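Local coordinates for PROTEIN (hypothetical protein EF0366) (Enterococcus faecalis, PDB 1VPY) that is of unknown function but adopts a TIM-barrel fold of the DUF72 family and carries bound zinc ions in the crystal, at residues A[116-127]-A[145-156]. Residues are numbered along the deposited sequence; the frame is centred on the assembly and turned at random.
Sequences AFLVQFSGTFGC and LPIAIELRNNSW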
ATOM      1  N   ALA A 116       5.459   5.452  -0.474  1.00 36.14           N
ATOM      2  CA  ALA A 116       5.118   5.230   0.929  1.00 36.26           C
ATOM      3  C   ALA A 116       5.600   3.865   1.401  1.00 36.31           C
ATOM      4  O   ALA A 116       5.774   2.959   0.583  1.00 36.55           O
ATOM      5  CB  ALA A 116       3.613   5.359   1.140  1.00 35.84           C
ATOM      6  N   PHE A 117       5.842   3.727   2.703  1.00 36.08           N
ATOM      7  CA  PHE A 117       5.955   2.399   3.306  1.00 36.44           C
ATOM      8  C   PHE A 117       4.557   1.870   3.581  1.00 36.55           C
ATOM      9  O   PHE A 117       3.754   2.551   4.226  1.00 37.16           O
ATOM     10  CB  PHE A 117       6.763   2.428   4.607  1.00 36.30           C
ATOM     11  CG  PHE A 117       8.224   2.670   4.400  1.00 36.23           C
ATOM     12  CD1 PHE A 117       9.001   1.752   3.702  1.00 36.15           C
ATOM     13  CD2 PHE A 117       8.826   3.813   4.899  1.00 36.40           C
ATOM     14  CE1 PHE A 117      10.357   1.976   3.499  1.00 36.79           C
ATOM     15  CE2 PHE A 117      10.183   4.051   4.701  1.00 36.66           C
ATOM     16  CZ  PHE A 117      10.950   3.134   4.000  1.00 36.68           C
ATOM     17  N   LEU A 118       4.251   0.678   3.075  1.00 36.42           N
ATOM     18  CA  LEU A 118       2.948   0.076   3.341  1.00 36.42           C
ATOM     19  C   LEU A 118       3.039  -0.821   4.556  1.00 36.56           C
ATOM     20  O   LEU A 118       3.774  -1.798   4.564  1.00 36.74           O
ATOM     21  CB  LEU A 118       2.390  -0.685   2.126  1.00 36.19           C
ATOM     22  CG  LEU A 118       1.209  -1.636   2.377  1.00 36.26           C
ATOM     23  CD1 LEU A 118      -0.088  -0.916   2.774  1.00 36.20           C
ATOM     24  CD2 LEU A 118       0.986  -2.523   1.173  1.00 35.99           C
ATOM     25  N   VAL A 119       2.309  -0.454   5.598  1.00 37.06           N
ATOM     26  CA  VAL A 119       2.185  -1.292   6.783  1.00 37.23           C
ATOM     27  C   VAL A 119       0.781  -1.886   6.725  1.00 37.59           C
ATOM     28  O   VAL A 119      -0.212  -1.195   6.966  1.00 37.84           O
ATOM     29  CB  VAL A 119       2.405  -0.487   8.086  1.00 37.24           C
ATOM     30  CG1 VAL A 119       2.426  -1.406   9.294  1.00 37.11           C
ATOM     31  CG2 VAL A 119       3.699   0.319   8.019  1.00 37.09           C
ATOM     32  N   GLN A 120       0.716  -3.170   6.381  1.00 37.81           N
ATOM     33  CA  GLN A 120      -0.544  -3.854   6.124  1.00 38.04           C
ATOM     34  C   GLN A 120      -0.825  -4.901   7.214  1.00 38.13           C
ATOM     35  O   GLN A 120      -0.074  -5.869   7.351  1.00 38.35           O
ATOM     36  CB  GLN A 120      -0.481  -4.478   4.724  1.00 38.04           C
ATOM     37  CG  GLN A 120      -1.720  -5.240   4.284  1.00 38.56           C
ATOM     38  CD  GLN A 120      -1.660  -6.696   4.670  1.00 39.23           C
ATOM     39  OE1 GLN A 120      -0.758  -7.431   4.251  1.00 40.11           O
ATOM     40  NE2 GLN A 120      -2.614  -7.127   5.480  1.00 39.92           N
ATOM     41  N   PHE A 121      -1.901  -4.702   7.978  1.00 38.11           N
ATOM     42  CA  PHE A 121      -2.220  -5.559   9.135  1.00 38.53           C
ATOM     43  C   PHE A 121      -3.190  -6.690   8.822  1.00 38.75           C
ATOM     44  O   PHE A 121      -3.900  -6.659   7.828  1.00 39.10           O
ATOM     45  CB  PHE A 121      -2.771  -4.725  10.297  1.00 38.48           C
ATOM     46  CG  PHE A 121      -1.775  -3.769  10.874  1.00 38.31           C
ATOM     47  CD1 PHE A 121      -0.890  -4.180  11.861  1.00 38.15           C
ATOM     48  CD2 PHE A 121      -1.707  -2.461  10.418  1.00 38.90           C
ATOM     49  CE1 PHE A 121       0.043  -3.299  12.396  1.00 37.91           C
ATOM     50  CE2 PHE A 121      -0.779  -1.571  10.946  1.00 38.91           C
ATOM     51  CZ  PHE A 121       0.097  -1.994  11.943  1.00 38.27           C
ATOM     52  N   SER A 122      -3.226  -7.684   9.697  1.00 39.26           N
ATOM     53  CA  SER A 122      -4.101  -8.839   9.513  1.00 39.49           C
ATOM     54  C   SER A 122      -5.536  -8.585   9.953  1.00 39.67           C
ATOM     55  O   SER A 122      -5.850  -7.558  10.569  1.00 39.63           O
ATOM     56  CB  SER A 122      -3.542 -10.031  10.272  1.00 39.36           C
ATOM     57  OG  SER A 122      -2.279 -10.368   9.748  1.00 39.69           O
ATOM     58  N   GLY A 123      -6.399  -9.544   9.635  1.00 39.85           N
ATOM     59  CA  GLY A 123      -7.797  -9.503  10.040  1.00 40.00           C
ATOM     60  C   GLY A 123      -7.973  -9.539  11.544  1.00 39.95           C
ATOM     61  O   GLY A 123      -9.013  -9.131  12.052  1.00 40.08           O
ATOM     62  N   THR A 124      -6.947 -10.012  12.251  1.00 40.08           N
ATOM     63  CA  THR A 124      -6.977 -10.146  13.715  1.00 40.10           C
ATOM     64  C   THR A 124      -6.551  -8.855  14.429  1.00 40.26           C
ATOM     65  O   THR A 124      -6.760  -8.708  15.639  1.00 40.28           O
ATOM     66  CB  THR A 124      -6.077 -11.303  14.194  1.00 40.05           C
ATOM     67  OG1 THR A 124      -4.703 -10.966  13.965  1.00 40.25           O
ATOM     68  CG2 THR A 124      -6.416 -12.597  13.459  1.00 39.69           C
ATOM     69  N   PHE A 125      -5.947  -7.937  13.672  1.00 40.33           N
ATOM     70  CA  PHE A 125      -5.538  -6.620  14.167  1.00 40.38           C
ATOM     71  C   PHE A 125      -6.711  -5.651  14.052  1.00 40.41           C
ATOM     72  O   PHE A 125      -6.929  -5.028  13.002  1.00 40.81           O
ATOM     73  CB  PHE A 125      -4.343  -6.119  13.351  1.00 40.54           C
ATOM     74  CG  PHE A 125      -3.719  -4.844  13.865  1.00 40.61           C
ATOM     75  CD1 PHE A 125      -4.170  -3.598  13.425  1.00 40.48           C
ATOM     76  CD2 PHE A 125      -2.645  -4.889  14.752  1.00 40.90           C
ATOM     77  CE1 PHE A 125      -3.577  -2.419  13.877  1.00 40.34           C
ATOM     78  CE2 PHE A 125      -2.042  -3.715  15.208  1.00 40.56           C
ATOM     79  CZ  PHE A 125      -2.512  -2.478  14.769  1.00 40.36           C
ATOM     80  N   GLY A 126      -7.469  -5.531  15.136  1.00 40.25           N
ATOM     81  CA  GLY A 126      -8.668  -4.708  15.151  1.00 40.17           C
ATOM     82  C   GLY A 126      -8.576  -3.537  16.104  1.00 40.16           C
ATOM     83  O   GLY A 126      -7.548  -3.328  16.748  1.00 40.04           O
ATOM     84  N   CYS A 127      -9.666  -2.778  16.185  1.00 40.26           N
ATOM     85  CA  CYS A 127      -9.754  -1.572  17.004  1.00 40.24           C
ATOM     86  C   CYS A 127      -9.661  -1.899  18.497  1.00 40.27           C
ATOM     87  O   CYS A 127     -10.660  -2.221  19.146  1.00 40.05           O
ATOM     88  CB  CYS A 127     -11.054  -0.824  16.678  1.00 40.30           C
ATOM     89  SG  CYS A 127     -11.368   0.685  17.612  1.00 40.52           S
ATOM     90  N   LEU A 145       8.491  10.021   7.827  1.00 42.65           N
ATOM     91  CA  LEU A 145       8.421   9.236   6.599  1.00 41.75           C
ATOM     92  C   LEU A 145       6.968   8.953   6.209  1.00 41.34           C
ATOM     93  O   LEU A 145       6.116   8.785   7.090  1.00 41.52           O
ATOM     94  CB  LEU A 145       9.205   7.926   6.759  1.00 41.46           C
ATOM     95  CG  LEU A 145      10.721   8.072   6.924  1.00 40.99           C
ATOM     96  CD1 LEU A 145      11.348   6.755   7.305  1.00 39.31           C
ATOM     97  CD2 LEU A 145      11.366   8.639   5.656  1.00 41.10           C
ATOM     98  N   PRO A 146       6.681   8.904   4.889  1.00 40.63           N
ATOM     99  CA  PRO A 146       5.314   8.672   4.413  1.00 39.90           C
ATOM    100  C   PRO A 146       4.854   7.234   4.669  1.00 39.34           C
ATOM    101  O   PRO A 146       5.425   6.294   4.118  1.00 39.39           O
ATOM    102  CB  PRO A 146       5.417   8.949   2.911  1.00 40.00           C
ATOM    103  CG  PRO A 146       6.850   8.668   2.572  1.00 40.16           C
ATOM    104  CD  PRO A 146       7.638   9.066   3.775  1.00 40.43           C
ATOM    105  N   ILE A 147       3.834   7.075   5.508  1.00 38.59           N
ATOM    106  CA  ILE A 147       3.337   5.751   5.875  1.00 37.89           C
ATOM    107  C   ILE A 147       1.908   5.527   5.383  1.00 37.60           C
ATOM    108  O   ILE A 147       0.995   6.280   5.728  1.00 37.49           O
ATOM    109  CB  ILE A 147       3.393   5.515   7.403  1.00 37.73           C
ATOM    110  CG1 ILE A 147       4.820   5.686   7.937  1.00 37.98           C
ATOM    111  CG2 ILE A 147       2.842   4.142   7.758  1.00 37.67           C
ATOM    112  CD1 ILE A 147       5.865   4.814   7.259  1.00 38.66           C
ATOM    113  N   ALA A 148       1.729   4.496   4.563  1.00 36.91           N
ATOM    114  CA  ALA A 148       0.408   4.074   4.154  1.00 36.56           C
ATOM    115  C   ALA A 148       0.010   2.897   5.032  1.00 36.46           C
ATOM    116  O   ALA A 148       0.690   1.865   5.053  1.00 36.75           O
ATOM    117  CB  ALA A 148       0.401   3.692   2.691  1.00 36.40           C
ATOM    118  N   ILE A 149      -1.078   3.067   5.775  1.00 36.19           N
ATOM    119  CA  ILE A 149      -1.581   2.036   6.687  1.00 35.94           C
ATOM    120  C   ILE A 149      -2.730   1.305   5.997  1.00 36.18           C
ATOM    121  O   ILE A 149      -3.635   1.939   5.446  1.00 36.32           O
ATOM    122  CB  ILE A 149      -2.093   2.675   8.022  1.00 35.72           C
ATOM    123  CG1 ILE A 149      -0.961   3.370   8.802  1.00 35.05           C
ATOM    124  CG2 ILE A 149      -2.876   1.675   8.863  1.00 35.45           C
ATOM    125  CD1 ILE A 149       0.023   2.447   9.503  1.00 34.90           C
ATOM    126  N   GLU A 150      -2.682  -0.024   6.014  1.00 36.50           N
ATOM    127  CA  GLU A 150      -3.805  -0.846   5.552  1.00 36.58           C
ATOM    128  C   GLU A 150      -4.333  -1.773   6.645  1.00 36.40           C
ATOM    129  O   GLU A 150      -3.548  -2.390   7.357  1.00 36.47           O
ATOM    130  CB  GLU A 150      -3.417  -1.672   4.333  1.00 36.46           C
ATOM    131  CG  GLU A 150      -4.622  -2.266   3.647  1.00 36.92           C
ATOM    132  CD  GLU A 150      -4.263  -3.216   2.537  1.00 37.68           C
ATOM    133  OE1 GLU A 150      -3.378  -2.884   1.714  1.00 36.84           O
ATOM    134  OE2 GLU A 150      -4.888  -4.295   2.484  1.00 37.19           O
ATOM    135  N   LEU A 151      -5.661  -1.874   6.744  1.00 36.45           N
ATOM    136  CA  LEU A 151      -6.338  -2.726   7.739  1.00 36.39           C
ATOM    137  C   LEU A 151      -7.237  -3.783   7.071  1.00 36.87           C
ATOM    138  O   LEU A 151      -7.773  -3.542   5.984  1.00 36.48           O
ATOM    139  CB  LEU A 151      -7.181  -1.864   8.687  1.00 36.11           C
ATOM    140  CG  LEU A 151      -6.630  -0.520   9.185  1.00 35.30           C
ATOM    141  CD1 LEU A 151      -7.753   0.410   9.584  1.00 33.80           C
ATOM    142  CD2 LEU A 151      -5.647  -0.692  10.326  1.00 34.21           C
ATOM    143  N   ARG A 152      -7.390  -4.943   7.725  1.00 37.42           N
ATOM    144  CA  ARG A 152      -8.282  -6.028   7.254  1.00 38.02           C
ATOM    145  C   ARG A 152      -9.356  -6.375   8.274  1.00 38.28           C
ATOM    146  O   ARG A 152      -9.888  -7.490   8.263  1.00 38.49           O
ATOM    147  CB  ARG A 152      -7.514  -7.322   6.933  1.00 38.07           C
ATOM    148  CG  ARG A 152      -6.593  -7.259   5.744  1.00 39.33           C
ATOM    149  CD  ARG A 152      -6.621  -8.542   4.918  1.00 40.40           C
ATOM    150  NE  ARG A 152      -5.464  -8.643   4.020  1.00 41.76           N
ATOM    151  CZ  ARG A 152      -5.167  -7.768   3.059  1.00 43.54           C
ATOM    152  NH1 ARG A 152      -5.933  -6.705   2.857  1.00 44.58           N
ATOM    153  NH2 ARG A 152      -4.093  -7.942   2.295  1.00 44.67           N
ATOM    154  N   ASN A 153      -9.672  -5.434   9.156  1.00 38.59           N
ATOM    155  CA  ASN A 153     -10.677  -5.661  10.195  1.00 38.79           C
ATOM    156  C   ASN A 153     -11.716  -4.546  10.213  1.00 39.07           C
ATOM    157  O   ASN A 153     -11.368  -3.368  10.311  1.00 39.03           O
ATOM    158  CB  ASN A 153     -10.003  -5.797  11.561  1.00 38.60           C
ATOM    159  CG  ASN A 153     -10.969  -6.184  12.648  1.00 38.79           C
ATOM    160  OD1 ASN A 153     -11.783  -5.373  13.089  1.00 39.01           O
ATOM    161  ND2 ASN A 153     -10.883  -7.428  13.098  1.00 38.85           N
ATOM    162  N   ASN A 154     -12.988  -4.920  10.134  1.00 39.63           N
ATOM    163  CA  ASN A 154     -14.067  -3.941   9.981  1.00 40.27           C
ATOM    164  C   ASN A 154     -14.447  -3.152  11.240  1.00 40.61           C
ATOM    165  O   ASN A 154     -15.230  -2.203  11.148  1.00 40.80           O
ATOM    166  CB  ASN A 154     -15.315  -4.596   9.387  1.00 40.23           C
ATOM    167  CG  ASN A 154     -16.190  -5.237  10.446  1.00 41.04           C
ATOM    168  OD1 ASN A 154     -17.267  -4.729  10.765  1.00 42.06           O
ATOM    169  ND2 ASN A 154     -15.723  -6.344  11.013  1.00 41.35           N
ATOM    170  N   SER A 155     -13.913  -3.533  12.402  1.00 41.00           N
ATOM    171  CA  SER A 155     -14.243  -2.830  13.653  1.00 41.38           C
ATOM    172  C   SER A 155     -13.702  -1.401  13.643  1.00 41.64           C
ATOM    173  O   SER A 155     -14.313  -0.501  14.220  1.00 41.77           O
ATOM    174  CB  SER A 155     -13.763  -3.596  14.896  1.00 41.29           C
ATOM    175  OG  SER A 155     -12.353  -3.532  15.046  1.00 41.10           O
ATOM    176  N   TRP A 156     -12.562  -1.212  12.977  1.00 42.06           N
ATOM    177  CA  TRP A 156     -12.014   0.115  12.674  1.00 42.53           C
ATOM    178  C   TRP A 156     -13.006   0.982  11.896  1.00 42.69           C
ATOM    179  O   TRP A 156     -12.943   2.210  11.959  1.00 42.77           O
ATOM    180  CB  TRP A 156     -10.747  -0.006  11.825  1.00 42.67           C
ATOM    181  CG  TRP A 156      -9.591  -0.708  12.474  1.00 43.23           C
ATOM    182  CD1 TRP A 156      -9.125  -1.960  12.184  1.00 43.57           C
ATOM    183  CD2 TRP A 156      -8.733  -0.190  13.500  1.00 43.63           C
ATOM    184  NE1 TRP A 156      -8.040  -2.257  12.972  1.00 43.88           N
ATOM    185  CE2 TRP A 156      -7.780  -1.190  13.791  1.00 43.70           C
ATOM    186  CE3 TRP A 156      -8.681   1.018  14.208  1.00 44.00           C
ATOM    187  CZ2 TRP A 156      -6.781  -1.017  14.755  1.00 43.31           C
ATOM    188  CZ3 TRP A 156      -7.692   1.186  15.171  1.00 43.63           C
ATOM    189  CH2 TRP A 156      -6.755   0.174  15.432  1.00 43.33           C
TER
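Val-119 bonds to strand 147-150 through both its N and its O: the N donates to Ala-148 O at 2.9 Å, and the O accepts from Glu-150 N in a nearly straight bond. Phe-117 N and O carry the parallel pattern on at one end, and Phe-121 N, bonded to Glu-150 O, at the other. Here the packing is dense. Phe-117, Val-119, Ile-147 and Ile-149 share the face turned to the surrounding helices, where branched and aromatic side chains fill the layer; Ile-147 CD1 comes to the edge of the Phe-117 ring, 3.7 Å from Phe-117 CB, because chi1 of -57° sets CG1 beside its backbone N.

These are neighbouring strands of an eight-stranded TIM barrel, joined through helix 129-141 in a beta-alpha-beta crossover. Leu-118, Ala-148, Gln-120 and Glu-150 occupy the other face, toward the barrel interior. At the C-terminal ends of the strands the polar groups gather: the amide of Gln-120 stacks on one face of the Arg-152 guanidinium, planes 19° apart, while Arg-152 NH1 makes a salt bridge with Glu-150 OE2 whose bent hydrogen bond is weak. Glu-150, buried, also meets Arg-204 and His-206, and Gln-120 OE1 accepts from Lys-76.

Beyond the strands the contact opens toward solvent at partly exposed Gly-123, Asn-153 and Ser-155 and exposed Cys-127. Asn-153, with CG anti to the backbone N (chi1 -174°), reaches across so that its ND2 donates to Gly-123 O at 2.7 Å, in the amide plane. Its OD1 accepts from Ser-155 N, an Asx turn, and from Ser-155 OG on the opposite face; Ser-155 OG in turn accepts from Cys-127 N at 3.0 Å. Trp-156, buried against helix 129-141, closes the inner side of the loops, combining a donor with a broad face: NE1 bonds Phe-125 O at 3.0 Å, while Cys-127 CA sits over the six-membered ring, 3.6 Å from its centroid, in a CH-pi contact.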